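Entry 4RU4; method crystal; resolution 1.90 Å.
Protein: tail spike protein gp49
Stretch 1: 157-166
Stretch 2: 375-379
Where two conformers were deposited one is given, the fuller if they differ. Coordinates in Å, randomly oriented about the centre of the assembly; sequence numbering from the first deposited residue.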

ATOM      1  N   SER B 157      -4.597 -22.390  25.068  1.00 10.81           N
ATOM      2  CA  SER B 157      -5.352 -21.285  25.642  1.00 11.88           C
ATOM      3  C   SER B 157      -5.667 -20.156  24.615  1.00 11.43           C
ATOM      4  O   SER B 157      -6.621 -19.403  24.809  1.00  9.28           O
ATOM      5  CB  SER B 157      -4.716 -20.767  26.936  1.00 10.03           C
ATOM      6  OG  SER B 157      -3.318 -20.521  26.811  1.00  8.94           O
ATOM      7  N   PHE B 158      -4.910 -20.056  23.521  1.00  6.75           N
ATOM      8  CA  PHE B 158      -5.324 -19.142  22.443  1.00  6.02           C
ATOM      9  C   PHE B 158      -6.156 -19.873  21.341  1.00  8.70           C
ATOM     10  O   PHE B 158      -7.221 -19.407  20.909  1.00  7.72           O
ATOM     11  CB  PHE B 158      -4.103 -18.458  21.800  1.00  5.66           C
ATOM     12  CG  PHE B 158      -4.446 -17.619  20.567  1.00  6.59           C
ATOM     13  CD1 PHE B 158      -5.015 -16.360  20.704  1.00  6.85           C
ATOM     14  CD2 PHE B 158      -4.200 -18.101  19.289  1.00  9.57           C
ATOM     15  CE1 PHE B 158      -5.345 -15.577  19.558  1.00  7.91           C
ATOM     16  CE2 PHE B 158      -4.530 -17.345  18.152  1.00  7.72           C
ATOM     17  CZ  PHE B 158      -5.092 -16.082  18.294  1.00  6.08           C
ATOM     18  N   SER B 159      -5.635 -20.992  20.864  1.00  5.65           N
ATOM     19  CA  SER B 159      -6.312 -21.786  19.824  1.00  9.55           C
ATOM     20  C   SER B 159      -6.227 -23.288  20.074  1.00  9.92           C
ATOM     21  O   SER B 159      -5.172 -23.812  20.469  1.00  8.58           O
ATOM     22  CB  SER B 159      -5.727 -21.453  18.445  1.00 11.08           C
ATOM     23  OG  SER B 159      -6.190 -22.368  17.477  1.00  8.83           O
ATOM     24  N   GLY B 160      -7.327 -23.998  19.820  1.00  8.57           N
ATOM     25  CA  GLY B 160      -7.347 -25.422  20.028  1.00  7.50           C
ATOM     26  C   GLY B 160      -6.647 -26.198  18.921  1.00  8.95           C
ATOM     27  O   GLY B 160      -6.488 -27.412  19.036  1.00 10.64           O
ATOM     28  N   PHE B 161      -6.248 -25.518  17.843  1.00  5.43           N
ATOM     29  CA  PHE B 161      -5.680 -26.232  16.695  1.00  7.76           C
ATOM     30  C   PHE B 161      -4.334 -26.895  17.038  1.00  9.55           C
ATOM     31  O   PHE B 161      -4.000 -27.931  16.477  1.00  9.64           O
ATOM     32  CB  PHE B 161      -5.557 -25.311  15.469  1.00  7.57           C
ATOM     33  CG  PHE B 161      -6.859 -25.128  14.696  1.00 10.02           C
ATOM     34  CD1 PHE B 161      -7.287 -26.100  13.791  1.00  6.25           C
ATOM     35  CD2 PHE B 161      -7.639 -23.991  14.866  1.00  9.79           C
ATOM     36  CE1 PHE B 161      -8.461 -25.937  13.070  1.00  6.03           C
ATOM     37  CE2 PHE B 161      -8.840 -23.807  14.128  1.00  7.50           C
ATOM     38  CZ  PHE B 161      -9.242 -24.796  13.241  1.00  7.73           C
ATOM     39  N   ARG B 162      -3.568 -26.290  17.938  1.00  7.85           N
ATOM     40  CA  ARG B 162      -2.313 -26.890  18.430  1.00  8.11           C
ATOM     41  C   ARG B 162      -2.143 -26.615  19.892  1.00  9.93           C
ATOM     42  O   ARG B 162      -2.504 -25.554  20.368  1.00  9.56           O
ATOM     43  CB  ARG B 162      -1.058 -26.330  17.702  1.00  5.37           C
ATOM     44  CG  ARG B 162      -1.094 -26.596  16.204  1.00  7.77           C
ATOM     45  CD  ARG B 162       0.279 -26.741  15.552  1.00  8.54           C
ATOM     46  NE  ARG B 162       0.197 -26.458  14.121  1.00 10.03           N
ATOM     47  CZ  ARG B 162       1.180 -26.689  13.239  1.00 13.08           C
ATOM     48  NH1 ARG B 162       2.317 -27.271  13.621  1.00 13.42           N
ATOM     49  NH2 ARG B 162       1.027 -26.340  11.963  1.00 10.60           N
ATOM     50  N   THR B 163      -1.570 -27.604  20.585  0.63 10.07           N
ATOM     51  CA  THR B 163      -1.164 -27.531  21.979  0.63  9.72           C
ATOM     52  C   THR B 163      -0.425 -26.243  22.327  0.63 11.02           C
ATOM     53  O   THR B 163      -0.727 -25.573  23.324  0.63 10.73           O
ATOM     54  CB  THR B 163      -0.181 -28.714  22.282  0.63  7.78           C
ATOM     55  OG1 THR B 163      -0.847 -29.958  22.053  0.63 10.47           O
ATOM     56  CG2 THR B 163       0.340 -28.669  23.711  0.63 10.90           C
ATOM     57  N   SER B 164       0.559 -25.922  21.501  1.00  5.96           N
ATOM     58  CA  SER B 164       1.487 -24.834  21.774  1.00  9.00           C
ATOM     59  C   SER B 164       0.889 -23.446  21.498  1.00  7.91           C
ATOM     60  O   SER B 164       1.549 -22.429  21.711  1.00  8.74           O
ATOM     61  CB  SER B 164       2.758 -25.015  20.936  1.00 10.30           C
ATOM     62  OG  SER B 164       2.428 -24.936  19.545  1.00 18.02           O
ATOM     63  N   TYR B 165      -0.344 -23.398  20.998  1.00  7.54           N
ATOM     64  CA  TYR B 165      -0.964 -22.097  20.720  1.00  8.11           C
ATOM     65  C   TYR B 165      -1.563 -21.530  22.007  1.00 10.08           C
ATOM     66  O   TYR B 165      -2.778 -21.533  22.208  1.00 11.70           O
ATOM     67  CB  TYR B 165      -2.031 -22.204  19.612  1.00  5.63           C
ATOM     68  CG  TYR B 165      -1.483 -22.548  18.237  1.00  7.79           C
ATOM     69  CD1 TYR B 165      -0.117 -22.507  17.963  1.00  6.95           C
ATOM     70  CD2 TYR B 165      -2.352 -22.890  17.199  1.00  7.52           C
ATOM     71  CE1 TYR B 165       0.378 -22.820  16.693  1.00  5.86           C
ATOM     72  CE2 TYR B 165      -1.878 -23.178  15.938  1.00  7.22           C
ATOM     73  CZ  TYR B 165      -0.525 -23.158  15.690  1.00  7.74           C
ATOM     74  OH  TYR B 165      -0.102 -23.459  14.416  1.00  8.34           O
ATOM     75  N   ARG B 166      -0.686 -21.055  22.880  1.00  7.13           N
ATOM     76  CA  ARG B 166      -1.078 -20.577  24.187  1.00  6.28           C
ATOM     77  C   ARG B 166      -1.391 -19.074  24.153  1.00  7.69           C
ATOM     78  O   ARG B 166      -0.896 -18.348  23.289  1.00  7.09           O
ATOM     79  CB  ARG B 166       0.034 -20.884  25.195  1.00  7.20           C
ATOM     80  CG  ARG B 166       0.298 -22.401  25.335  1.00 11.88           C
ATOM     81  CD  ARG B 166       1.032 -22.748  26.642  1.00 12.90           C
ATOM     82  NE  ARG B 166       1.269 -24.189  26.699  1.00 16.89           N
ATOM     83  CZ  ARG B 166       2.469 -24.752  26.561  1.00 19.13           C
ATOM     84  NH1 ARG B 166       3.548 -23.987  26.417  1.00 17.82           N
ATOM     85  NH2 ARG B 166       2.598 -26.075  26.599  1.00 18.72           N
TER
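Stretch 2 375-379: AEILG

Stretch 2 enters as the continuation of a strand that begins earlier in the chain and includes Glu-376. Stretch 1 has no regular helix or strand; it contains a type I beta turn from Arg-162 to Tyr-165, with Tyr-165 N donating to Arg-162 O at 3.1 Å, and Tyr-165 O accepts from Phe-158 N at 2.9 Å and from Ser-159 N at 3.2 Å. The CA-CA register gives the direction: Phe-161 faces Glu-376 at 5.8 Å and Ser-159 faces Leu-378 at 6.5 Å, so the numbering rises along one segment as it falls along the other. No direct backbone-to-backbone hydrogen bond joins them; the contact is made by side chains against side chains or backbone, and by water, and it buries 387 Å² summed over both sides.

Glu-376 carries the largest share, 120 Å². Its phi/psi of 55/46 lies in the left-handed region, unusual for a strand residue. Its CA-to-CB bond points sideways, yet the extended side chain (chi1 m, chi2 t) brings the carboxylate to stretch 1. There Arg-162 NE donates to Glu-376 OE2 at 2.7 Å and 158°, a salt bridge supplemented by a weak bond from Arg-162 NH2 to the same Glu-376 OE2 at 3.3 Å and 127°. The other carboxylate oxygen, Glu-376 OE1, accepts a very short hydrogen bond of 2.5 Å from Tyr-165 OH and is also bonded elsewhere in the structure. Both acceptor oxygens lie near the planes of the groups they meet, at the edges of the guanidinium and the tyrosine ring.

The CA-to-CB bond of Phe-161, with 80 Å² covered, points toward stretch 2, and the residue lays a ring face against the Glu-376 backbone. Glu-376 CA stands 3.3 Å from the Phe-161 ring centroid, only 4° off the normal, which identifies a well-centred CH-pi contact. At the ring edge, Phe-161 CE2 comes within 3.1 Å of Ile-377 O, although the Ile-377 CA-to-CB bond points away.

The CA-to-CB bond of Leu-378, with 74 Å² covered, points toward stretch 1, and the side chain packs on Phe-158. Leu-378 CD2 lies 3.7 Å from Phe-158 CZ and 4.1 Å from the Phe-158 ring centroid, 25° off the normal, hence over the face but less centrally than Glu-376 CA over Phe-161. Leu-378 CD1 also reaches Ser-159 CB at 4.1 Å.

Two waters complete the polar links. Water 1 accepts from Ser-159 OG and donates to Glu-376 O, each at 2.7 Å; water 2 donates to Phe-161 O at 2.7 Å and Glu-376 OE2 at 2.9 Å.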

ATOM      1  N   ALA B 375      -5.721 -22.653   6.965  1.00  6.58           N
ATOM      2  CA  ALA B 375      -5.612 -23.712   7.971  1.00  6.76           C
ATOM      3  C   ALA B 375      -5.832 -23.064   9.319  1.00  6.77           C
ATOM      4  O   ALA B 375      -5.568 -21.867   9.457  1.00  8.35           O
ATOM      5  CB  ALA B 375      -4.226 -24.362   7.939  1.00  6.80           C
ATOM      6  N   GLU B 376      -6.291 -23.831  10.299  1.00  6.93           N
ATOM      7  CA  GLU B 376      -6.213 -23.394  11.689  1.00  9.05           C
ATOM      8  C   GLU B 376      -6.883 -22.037  11.874  1.00  8.43           C
ATOM      9  O   GLU B 376      -6.328 -21.117  12.514  1.00  7.97           O
ATOM     10  CB  GLU B 376      -4.736 -23.377  12.170  1.00  7.93           C
ATOM     11  CG  GLU B 376      -4.022 -24.728  11.969  1.00  9.88           C
ATOM     12  CD  GLU B 376      -2.621 -24.820  12.617  1.00 10.38           C
ATOM     13  OE1 GLU B 376      -1.964 -23.770  12.833  1.00  8.46           O
ATOM     14  OE2 GLU B 376      -2.153 -25.961  12.867  1.00 12.42           O
ATOM     15  N   ILE B 377      -8.078 -21.910  11.292  1.00  6.83           N
ATOM     16  CA  ILE B 377      -8.851 -20.673  11.371  1.00  6.72           C
ATOM     17  C   ILE B 377      -9.550 -20.598  12.733  1.00  8.83           C
ATOM     18  O   ILE B 377     -10.479 -21.364  13.012  1.00  8.47           O
ATOM     19  CB  ILE B 377      -9.884 -20.563  10.207  1.00  8.70           C
ATOM     20  CG1 ILE B 377      -9.143 -20.462   8.856  1.00  9.08           C
ATOM     21  CG2 ILE B 377     -10.815 -19.373  10.413  1.00 10.33           C
ATOM     22  CD1 ILE B 377      -8.294 -19.176   8.687  1.00 12.66           C
ATOM     23  N   LEU B 378      -9.097 -19.680  13.584  1.00  6.80           N
ATOM     24  CA  LEU B 378      -9.753 -19.452  14.871  1.00 11.57           C
ATOM     25  C   LEU B 378     -11.077 -18.693  14.652  1.00  8.46           C
ATOM     26  O   LEU B 378     -12.109 -18.963  15.296  1.00  8.16           O
ATOM     27  CB  LEU B 378      -8.842 -18.652  15.823  1.00  6.87           C
ATOM     28  CG  LEU B 378      -9.399 -18.427  17.235  1.00 10.93           C
ATOM     29  CD1 LEU B 378      -9.458 -19.743  18.018  1.00 12.36           C
ATOM     30  CD2 LEU B 378      -8.592 -17.380  18.022  1.00  9.88           C
ATOM     31  N   GLY B 379     -11.033 -17.756  13.714  1.00  9.88           N
ATOM     32  CA  GLY B 379     -12.132 -16.839  13.490  1.00  7.78           C
ATOM     33  C   GLY B 379     -11.632 -15.427  13.258  1.00 11.30           C
ATOM     34  O   GLY B 379     -10.423 -15.154  13.268  1.00  9.25           O
TER
HETATM   35  O   HOH W   1      -5.883 -21.024  15.179  1.00  5.95           O
HETATM   36  O   HOH W   2      -3.678 -28.228  13.817  1.00 15.54           O